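Local coordinates for RNA-binding protein 12 (Homo sapiens, PDB 2EK1), which probably binds RNA through an RNA recognition motif, the domain crystallised here as a dimer, at residues A[22-27]-A[83-88]; A[34-39]-A[71-76]; A[44-49]-A[60-65]. One frame throughout, in Å; residues are numbered along the deposited sequence.

Contact 1: A[22-27]-A[83-88]; sequences NMPFTV and GSRKVK
Asn22 and Arg85 meet with their side chains crossed at about a right angle, while a hydrogen bond ties the same asparagine to the neighbouring backbone. That bond runs from Asn22 ND2 to Lys86 O over 2.8 Å with an N-H...O angle of 162°; it leaves close to the amide plane of Asn22 but arrives tilted from the plane of the carbonyl. CG of Asn22 stands opposite its own backbone N (chi1 -156°), which carries the amide across to the strand. The other end of the amide makes a polar approach that is not a hydrogen bond: Asn22 OD1 comes to 2.9 Å from Arg85 NH1, but from above one face of the guanidinium, near its rim, where no N-H points at it. The attraction is therefore probably only electrostatic. Replacing Asn22 by an alanine would probably leave Lys86 O without this donor and the Arg85 guanidinium without the amide oxygen over its face. Apolar contacts flank these groups. The bent Arg85 chain slides past Pro24, with Arg85 CD 3.7 Å from Pro24 CA, and Met23 CG, of a selenomethionine, lies 4.4 Å from Val87 CG2. Val87 also packs on Phe35 of helix 29-35, whereas the ammonium groups of Lys86 and Lys88 turn to salt bridges with Asp79. The loop between strand 16-21 and helix 29-35 is thus tied to strand 85-90, which lies beside strand 16-21 in the sheet (Lys88 pairs with Gln21), as the first and last strands do in the RNA recognition motif.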
loop_
_atom_site.group_PDB
_atom_site.type_symbol
_atom_site.label_atom_id
_atom_site.label_comp_id
_atom_site.label_asym_id
_atom_site.label_seq_id
_atom_site.Cartn_x
_atom_site.Cartn_y
_atom_site.Cartn_z
ATOM N N ASN A 22 -11.206 -4.371 5.770
ATOM C CA ASN A 22 -11.807 -5.260 6.722
ATOM C C ASN A 22 -11.070 -6.555 6.846
ATOM O O ASN A 22 -11.645 -7.476 7.340
ATOM C CB ASN A 22 -13.295 -5.528 6.418
ATOM C CG ASN A 22 -14.032 -5.933 7.675
ATOM O OD1 ASN A 22 -13.678 -5.479 8.803
ATOM N ND2 ASN A 22 -15.027 -6.775 7.520
HETATM N N MSE A 23 -9.796 -6.656 6.390
HETATM C CA MSE A 23 -9.097 -7.911 6.638
HETATM C C MSE A 23 -8.744 -8.082 8.139
HETATM O O MSE A 23 -8.597 -7.126 8.798
HETATM C CB MSE A 23 -7.775 -7.941 5.880
HETATM C CG MSE A 23 -7.980 -7.693 4.406
HETATM SE SE MSE A 23 -6.170 -7.738 3.537
HETATM C CE MSE A 23 -5.380 -6.224 4.396
ATOM N N PRO A 24 -8.593 -9.304 8.650
ATOM C CA PRO A 24 -8.223 -9.381 10.068
ATOM C C PRO A 24 -6.787 -8.930 10.173
ATOM O O PRO A 24 -6.002 -8.914 9.157
ATOM C CB PRO A 24 -8.359 -10.843 10.388
ATOM C CG PRO A 24 -8.066 -11.532 9.099
ATOM C CD PRO A 24 -8.799 -10.658 8.086
ATOM N N PHE A 25 -6.464 -8.523 11.385
ATOM C CA PHE A 25 -5.149 -8.051 11.720
ATOM C C PHE A 25 -4.058 -9.132 11.590
ATOM O O PHE A 25 -2.931 -8.795 11.551
ATOM C CB PHE A 25 -5.096 -7.568 13.175
ATOM C CG PHE A 25 -4.708 -8.694 14.170
ATOM C CD1 PHE A 25 -5.699 -9.375 14.882
ATOM C CD2 PHE A 25 -3.334 -9.026 14.399
ATOM C CE1 PHE A 25 -5.354 -10.357 15.817
ATOM C CE2 PHE A 25 -2.961 -10.014 15.331
ATOM C CZ PHE A 25 -3.974 -10.690 16.055
ATOM N N THR A 26 -4.402 -10.414 11.588
ATOM C CA THR A 26 -3.440 -11.527 11.433
ATOM C C THR A 26 -3.188 -11.914 9.968
ATOM O O THR A 26 -2.449 -12.847 9.695
ATOM C CB THR A 26 -3.954 -12.839 12.087
ATOM O OG1 THR A 26 -5.112 -13.315 11.370
ATOM C CG2 THR A 26 -4.315 -12.586 13.527
ATOM N N VAL A 27 -3.825 -11.225 9.024
ATOM C CA VAL A 27 -3.678 -11.599 7.652
ATOM C C VAL A 27 -2.182 -11.661 7.175
ATOM O O VAL A 27 -1.329 -10.905 7.637
ATOM C CB VAL A 27 -4.526 -10.648 6.717
ATOM C CG1 VAL A 27 -3.893 -9.289 6.610
ATOM C CG2 VAL A 27 -4.711 -11.253 5.334
ATOM N N GLY A 83 -10.418 -15.528 6.823
ATOM C CA GLY A 83 -10.598 -15.808 8.239
ATOM C C GLY A 83 -12.058 -15.552 8.515
ATOM O O GLY A 83 -12.881 -15.836 7.687
ATOM N N SER A 84 -12.369 -14.949 9.650
ATOM C CA SER A 84 -13.740 -14.666 10.080
ATOM C C SER A 84 -14.333 -13.335 9.557
ATOM O O SER A 84 -15.444 -12.935 9.946
ATOM C CB SER A 84 -13.774 -14.672 11.629
ATOM O OG SER A 84 -13.531 -13.377 12.202
ATOM N N ARG A 85 -13.613 -12.640 8.673
ATOM C CA ARG A 85 -14.186 -11.394 8.209
ATOM C C ARG A 85 -14.517 -11.375 6.742
ATOM O O ARG A 85 -13.804 -11.947 5.956
ATOM C CB ARG A 85 -13.232 -10.257 8.511
ATOM C CG ARG A 85 -13.217 -9.889 9.971
ATOM C CD ARG A 85 -11.871 -9.376 10.426
ATOM N NE ARG A 85 -11.881 -7.951 10.725
ATOM C CZ ARG A 85 -12.850 -7.272 11.351
ATOM N NH1 ARG A 85 -12.716 -5.962 11.545
ATOM N NH2 ARG A 85 -13.953 -7.858 11.751
ATOM N N LYS A 86 -15.595 -10.707 6.402
ATOM C CA LYS A 86 -15.990 -10.547 5.025
ATOM C C LYS A 86 -15.245 -9.304 4.550
ATOM O O LYS A 86 -15.409 -8.185 5.096
ATOM C CB LYS A 86 -17.462 -10.341 4.959
ATOM C CG LYS A 86 -18.168 -11.486 5.675
ATOM C CD LYS A 86 -19.646 -11.196 5.931
ATOM C CE LYS A 86 -20.404 -11.207 4.612
ATOM N NZ LYS A 86 -19.957 -10.026 3.790
ATOM N N VAL A 87 -14.396 -9.523 3.566
ATOM C CA VAL A 87 -13.555 -8.494 2.959
ATOM C C VAL A 87 -14.356 -7.563 2.083
ATOM O O VAL A 87 -15.271 -8.008 1.411
ATOM C CB VAL A 87 -12.503 -9.193 2.089
ATOM C CG1 VAL A 87 -11.859 -8.258 1.170
ATOM C CG2 VAL A 87 -11.526 -9.951 3.022
ATOM N N LYS A 88 -14.071 -6.259 2.138
ATOM C CA LYS A 88 -14.722 -5.301 1.331
ATOM C C LYS A 88 -13.722 -4.844 0.164
ATOM O O LYS A 88 -12.648 -4.353 0.478
ATOM C CB LYS A 88 -15.109 -4.091 2.220
ATOM C CG LYS A 88 -16.353 -4.339 3.075
ATOM C CD LYS A 88 -17.477 -4.913 2.178
ATOM C CE LYS A 88 -18.962 -4.910 2.838
ATOM N NZ LYS A 88 -18.883 -5.644 4.200
#

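Contact 2: A[34-39]-A[71-76]; sequences DFFYGY and TAAVID
The Tyr39 ring turns its edge to Asp76, whose OD1 lies in the ring plane, and the carboxylate is rotated 75° from that plane. The Phe36 ring likewise offers an edge across the contact, to Ala73 CB, while one of its faces is covered over the centre by CD2 of its neighbour Phe35. The edge approach is measured by Phe36 CD2 to Ala73 CB at 4.1 Å. Along the helix, Tyr39 CD1 is 3.7 Å from Ala73 CA, which sets the ring directly against the backbone; as Ala72 and Ala73 carry only methyls, the ring can probably come this close to the helix, and Tyr39 CE1 reaches Ala72 O at 3.9 Å. Tyr39 arrives here at the end of a type II turn from Phe36, with Gly38 at its third position. Asp76 has CG anti to its carbonyl carbon (chi1 -64°), which brings the carboxylate to the phenol. Deeper in the fold Phe36 packs on Ile18, Val20 and Leu89 of the sheet, and Leu77 touches Phe35, Phe36 and Tyr39. The chemistry is split accordingly: carbon contacts carry the inner part, and toward the outside a polar pair closes the contact, with Tyr39 OH only 2.8 Å from Asp76 OD1.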
loop_
_atom_site.group_PDB
_atom_site.type_symbol
_atom_site.label_atom_id
_atom_site.label_comp_id
_atom_site.label_asym_id
_atom_site.label_seq_id
_atom_site.Cartn_x
_atom_site.Cartn_y
_atom_site.Cartn_z
ATOM N N ASP A 34 -3.814 -16.121 -1.658
ATOM C CA ASP A 34 -4.812 -17.206 -1.748
ATOM C C ASP A 34 -6.207 -16.615 -2.019
ATOM O O ASP A 34 -6.889 -17.083 -2.890
ATOM C CB ASP A 34 -4.875 -18.022 -0.456
ATOM C CG ASP A 34 -3.660 -18.940 -0.249
ATOM O OD1 ASP A 34 -2.753 -18.975 -1.130
ATOM O OD2 ASP A 34 -3.610 -19.606 0.837
ATOM N N PHE A 35 -6.634 -15.582 -1.294
ATOM C CA PHE A 35 -7.957 -14.989 -1.533
ATOM C C PHE A 35 -8.147 -14.661 -3.025
ATOM O O PHE A 35 -9.238 -14.841 -3.572
ATOM C CB PHE A 35 -8.099 -13.695 -0.708
ATOM C CG PHE A 35 -9.461 -13.031 -0.816
ATOM C CD1 PHE A 35 -10.496 -13.464 -0.051
ATOM C CD2 PHE A 35 -9.664 -11.919 -1.648
ATOM C CE1 PHE A 35 -11.742 -12.808 -0.103
ATOM C CE2 PHE A 35 -10.888 -11.257 -1.700
ATOM C CZ PHE A 35 -11.939 -11.720 -0.914
ATOM N N PHE A 36 -7.122 -14.124 -3.696
ATOM C CA PHE A 36 -7.311 -13.810 -5.082
ATOM C C PHE A 36 -6.903 -14.947 -6.016
ATOM O O PHE A 36 -6.641 -14.702 -7.191
ATOM C CB PHE A 36 -6.569 -12.520 -5.487
ATOM C CG PHE A 36 -7.107 -11.304 -4.843
ATOM C CD1 PHE A 36 -6.523 -10.781 -3.657
ATOM C CD2 PHE A 36 -8.297 -10.706 -5.329
ATOM C CE1 PHE A 36 -7.079 -9.689 -2.958
ATOM C CE2 PHE A 36 -8.889 -9.567 -4.621
ATOM C CZ PHE A 36 -8.278 -9.059 -3.426
ATOM N N TYR A 37 -6.901 -16.169 -5.482
ATOM C CA TYR A 37 -6.499 -17.359 -6.278
ATOM C C TYR A 37 -7.476 -17.521 -7.424
ATOM O O TYR A 37 -8.701 -17.475 -7.257
ATOM C CB TYR A 37 -6.450 -18.644 -5.397
ATOM C CG TYR A 37 -5.998 -19.933 -6.150
ATOM C CD1 TYR A 37 -6.946 -20.801 -6.720
ATOM C CD2 TYR A 37 -4.628 -20.240 -6.324
ATOM C CE1 TYR A 37 -6.546 -21.964 -7.476
ATOM C CE2 TYR A 37 -4.218 -21.391 -7.066
ATOM C CZ TYR A 37 -5.213 -22.242 -7.650
ATOM O OH TYR A 37 -4.863 -23.313 -8.469
ATOM N N GLY A 38 -6.940 -17.627 -8.612
ATOM C CA GLY A 38 -7.825 -17.802 -9.722
ATOM C C GLY A 38 -8.073 -16.445 -10.316
ATOM O O GLY A 38 -8.779 -16.335 -11.354
ATOM N N TYR A 39 -7.548 -15.382 -9.708
ATOM C CA TYR A 39 -7.803 -14.093 -10.355
ATOM C C TYR A 39 -6.633 -13.293 -10.925
ATOM O O TYR A 39 -6.816 -12.164 -11.319
ATOM C CB TYR A 39 -8.710 -13.164 -9.461
ATOM C CG TYR A 39 -10.188 -13.521 -9.423
ATOM C CD1 TYR A 39 -11.135 -12.808 -10.168
ATOM C CD2 TYR A 39 -10.594 -14.641 -8.745
ATOM C CE1 TYR A 39 -12.481 -13.230 -10.256
ATOM C CE2 TYR A 39 -11.908 -15.109 -8.826
ATOM C CZ TYR A 39 -12.863 -14.412 -9.600
ATOM O OH TYR A 39 -14.119 -15.024 -9.760
ATOM N N THR A 71 -11.633 -5.256 -12.118
ATOM C CA THR A 71 -13.085 -5.196 -12.056
ATOM C C THR A 71 -13.753 -6.503 -11.742
ATOM O O THR A 71 -14.623 -6.525 -10.879
ATOM C CB THR A 71 -13.634 -4.594 -13.376
ATOM O OG1 THR A 71 -13.244 -3.215 -13.410
ATOM C CG2 THR A 71 -15.112 -4.655 -13.415
ATOM N N ALA A 72 -13.342 -7.593 -12.418
ATOM C CA ALA A 72 -13.886 -8.882 -12.158
ATOM C C ALA A 72 -13.596 -9.326 -10.748
ATOM O O ALA A 72 -14.480 -9.908 -10.090
ATOM C CB ALA A 72 -13.338 -9.942 -13.105
ATOM N N ALA A 73 -12.341 -9.137 -10.262
ATOM C CA ALA A 73 -12.114 -9.532 -8.850
ATOM C C ALA A 73 -13.040 -8.798 -7.912
ATOM O O ALA A 73 -13.619 -9.400 -6.997
ATOM C CB ALA A 73 -10.638 -9.285 -8.397
ATOM N N VAL A 74 -13.168 -7.496 -8.107
ATOM C CA VAL A 74 -13.997 -6.722 -7.236
ATOM C C VAL A 74 -15.436 -7.208 -7.242
ATOM O O VAL A 74 -16.074 -7.313 -6.177
ATOM C CB VAL A 74 -13.831 -5.252 -7.588
ATOM C CG1 VAL A 74 -14.851 -4.367 -6.898
ATOM C CG2 VAL A 74 -12.369 -4.881 -7.202
ATOM N N ILE A 75 -15.954 -7.552 -8.422
ATOM C CA ILE A 75 -17.298 -8.067 -8.450
ATOM C C ILE A 75 -17.491 -9.403 -7.793
ATOM O O ILE A 75 -18.329 -9.555 -6.917
ATOM C CB ILE A 75 -17.842 -8.167 -9.912
ATOM C CG1 ILE A 75 -17.965 -6.732 -10.463
ATOM C CG2 ILE A 75 -19.191 -8.933 -9.877
ATOM C CD1 ILE A 75 -18.310 -6.654 -11.978
ATOM N N ASP A 76 -16.641 -10.359 -8.145
ATOM C CA ASP A 76 -16.811 -11.717 -7.690
ATOM C C ASP A 76 -16.371 -11.996 -6.277
ATOM O O ASP A 76 -16.958 -12.893 -5.667
ATOM C CB ASP A 76 -16.067 -12.705 -8.616
ATOM C CG ASP A 76 -16.637 -12.729 -10.050
ATOM O OD1 ASP A 76 -15.907 -13.219 -10.932
ATOM O OD2 ASP A 76 -17.787 -12.259 -10.273
#

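Contact 3: A[44-49]-A[60-65]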
loop_
_atom_site.group_PDB
_atom_site.type_symbol
_atom_site.label_atom_id
_atom_site.label_comp_id
_atom_site.label_asym_id
_atom_site.label_seq_id
_atom_site.Cartn_x
_atom_site.Cartn_y
_atom_site.Cartn_z
ATOM N N GLY A 44 3.728 -9.491 -6.445
ATOM C CA GLY A 44 4.612 -8.610 -5.657
ATOM C C GLY A 44 4.010 -7.192 -5.521
ATOM O O GLY A 44 4.722 -6.232 -5.152
ATOM N N SER A 45 2.677 -7.077 -5.720
ATOM C CA SER A 45 1.984 -5.769 -5.706
ATOM C C SER A 45 1.264 -5.527 -4.386
ATOM O O SER A 45 0.668 -4.469 -4.212
ATOM C CB SER A 45 0.887 -5.694 -6.845
ATOM O OG SER A 45 -0.286 -6.487 -6.487
ATOM N N VAL A 46 1.296 -6.469 -3.463
ATOM C CA VAL A 46 0.495 -6.247 -2.246
ATOM C C VAL A 46 1.181 -5.231 -1.290
ATOM O O VAL A 46 2.397 -5.372 -1.032
ATOM C CB VAL A 46 0.357 -7.533 -1.427
ATOM C CG1 VAL A 46 -0.458 -7.254 -0.159
ATOM C CG2 VAL A 46 -0.313 -8.657 -2.254
ATOM N N CYS A 47 0.436 -4.248 -0.774
ATOM C CA CYS A 47 1.039 -3.353 0.271
ATOM C C CYS A 47 -0.024 -3.337 1.351
ATOM O O CYS A 47 -1.186 -3.334 1.027
ATOM C CB CYS A 47 1.378 -1.938 -0.270
ATOM S SG CYS A 47 -0.067 -0.938 -0.428
ATOM N N LEU A 48 0.374 -3.329 2.614
ATOM C CA LEU A 48 -0.498 -3.374 3.727
ATOM C C LEU A 48 -0.409 -2.036 4.408
ATOM O O LEU A 48 0.731 -1.517 4.633
ATOM C CB LEU A 48 -0.027 -4.404 4.743
ATOM C CG LEU A 48 0.000 -5.907 4.350
ATOM C CD1 LEU A 48 0.459 -6.717 5.537
ATOM C CD2 LEU A 48 -1.406 -6.465 3.887
ATOM N N LYS A 49 -1.573 -1.501 4.807
ATOM C CA LYS A 49 -1.555 -0.225 5.457
ATOM C C LYS A 49 -1.375 -0.339 6.985
ATOM O O LYS A 49 -1.834 -1.281 7.603
ATOM C CB LYS A 49 -2.853 0.556 5.118
ATOM C CG LYS A 49 -2.857 1.042 3.692
ATOM C CD LYS A 49 -4.250 1.655 3.266
ATOM C CE LYS A 49 -4.018 2.389 2.018
ATOM N NZ LYS A 49 -5.284 2.922 1.534
ATOM N N ALA A 60 -5.478 -2.913 2.469
ATOM C CA ALA A 60 -4.379 -3.239 1.553
ATOM C C ALA A 60 -4.713 -2.714 0.152
ATOM O O ALA A 60 -5.857 -2.316 -0.100
ATOM C CB ALA A 60 -4.212 -4.654 1.513
HETATM N N MSE A 61 -3.725 -2.664 -0.700
HETATM C CA MSE A 61 -3.837 -2.235 -2.080
HETATM C C MSE A 61 -3.216 -3.454 -2.724
HETATM O O MSE A 61 -2.237 -4.045 -2.194
HETATM C CB MSE A 61 -2.968 -1.009 -2.363
HETATM C CG MSE A 61 -3.265 0.170 -1.460
HETATM SE SE MSE A 61 -2.173 1.670 -1.991
HETATM C CE MSE A 61 -3.495 2.147 -3.315
ATOM N N VAL A 62 -3.778 -3.816 -3.859
ATOM C CA VAL A 62 -3.349 -4.984 -4.587
ATOM C C VAL A 62 -3.591 -4.644 -6.097
ATOM O O VAL A 62 -4.523 -3.879 -6.455
ATOM C CB VAL A 62 -4.223 -6.129 -4.030
ATOM C CG1 VAL A 62 -4.982 -6.784 -5.056
ATOM C CG2 VAL A 62 -3.444 -7.028 -3.097
ATOM N N ALA A 63 -2.747 -5.173 -6.972
ATOM C CA ALA A 63 -2.886 -4.820 -8.398
ATOM C C ALA A 63 -3.052 -6.016 -9.318
ATOM O O ALA A 63 -2.661 -7.079 -9.005
ATOM C CB ALA A 63 -1.718 -3.977 -8.859
ATOM N N PHE A 64 -3.632 -5.752 -10.482
ATOM C CA PHE A 64 -3.912 -6.753 -11.475
ATOM C C PHE A 64 -3.373 -6.167 -12.781
ATOM O O PHE A 64 -3.284 -4.908 -12.963
ATOM C CB PHE A 64 -5.450 -6.933 -11.596
ATOM C CG PHE A 64 -6.099 -7.394 -10.328
ATOM C CD1 PHE A 64 -6.326 -8.761 -10.089
ATOM C CD2 PHE A 64 -6.427 -6.502 -9.361
ATOM C CE1 PHE A 64 -6.878 -9.202 -8.912
ATOM C CE2 PHE A 64 -6.998 -6.971 -8.141
ATOM C CZ PHE A 64 -7.219 -8.312 -7.931
ATOM N N GLU A 65 -3.072 -7.090 -13.669
ATOM C CA GLU A 65 -2.537 -6.773 -14.970
ATOM C C GLU A 65 -3.394 -5.915 -15.839
ATOM O O GLU A 65 -2.895 -5.126 -16.577
ATOM C CB GLU A 65 -2.146 -8.049 -15.740
ATOM C CG GLU A 65 -1.032 -8.903 -15.043
ATOM C CD GLU A 65 0.295 -8.179 -14.851
ATOM O OE1 GLU A 65 1.343 -8.842 -14.562
ATOM O OE2 GLU A 65 0.327 -6.922 -14.973
#
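Cys47 with Met61 and Val46 with Val62 make up the tight part of this contact. Cys47 and Met61 form the antiparallel hydrogen-bonded pair, with Cys47 N to Met61 O at 3.0 Å and Met61 N to Cys47 O at 3.1 Å. Their side chains share one face, where Cys47 SG touches the CB of selenomethionine Met61 at 3.5 Å. Val46 and Val62 stand side by side, pointing the same way, with Val46 CG2 3.6 Å from Val62 CG2. Next to them Ala63 N donates to Ser45 OG over 2.8 Å, at an angle of 157°, so a side-chain oxygen accepts the backbone N-H of Ala63; the same OG is hydrogen-bonded to Ile42 O. Looser packing follows toward Lys49, whose extended chain crosses Met61 with Lys49 CE 4.2 Å from Met61 CG; both residues are partly exposed. On the other face Leu48 CD2 meets Ala60 CB at 4.1 Å. That face is covered by helix 29-35, through Ile29 and Ile32. Strand 59-64 lies between 47-50 and 16-21, and on the side of 47-50 away from 59-64 Cys47 is disulfide-bonded to Cys47 of the second subunit, whose antiparallel strand continues the sheet.

Contact 3 is the buried one, and contacts 1 and 2 are partly buried. Contact 3 joins two neighbouring strands by backbone hydrogen bonds, whereas contact 1 fastens a loop to strand 85-90 with one side-chain amide and contact 2 sets a turn against helix 67-77 through aromatic side chains and the tyrosine hydroxyl. Contacts 1 and 3 reach the same sheet on opposite sides of the chain's centre, and Met23 of contact 1 touches Ala60 and Leu48 of contact 3. Between the sheet and the helices, Phe64 meets Phe36 and Ala73, and Val87 meets Phe35, so contact 2 shares its apolar interior with both others. Contact 3 alone also touches the second subunit.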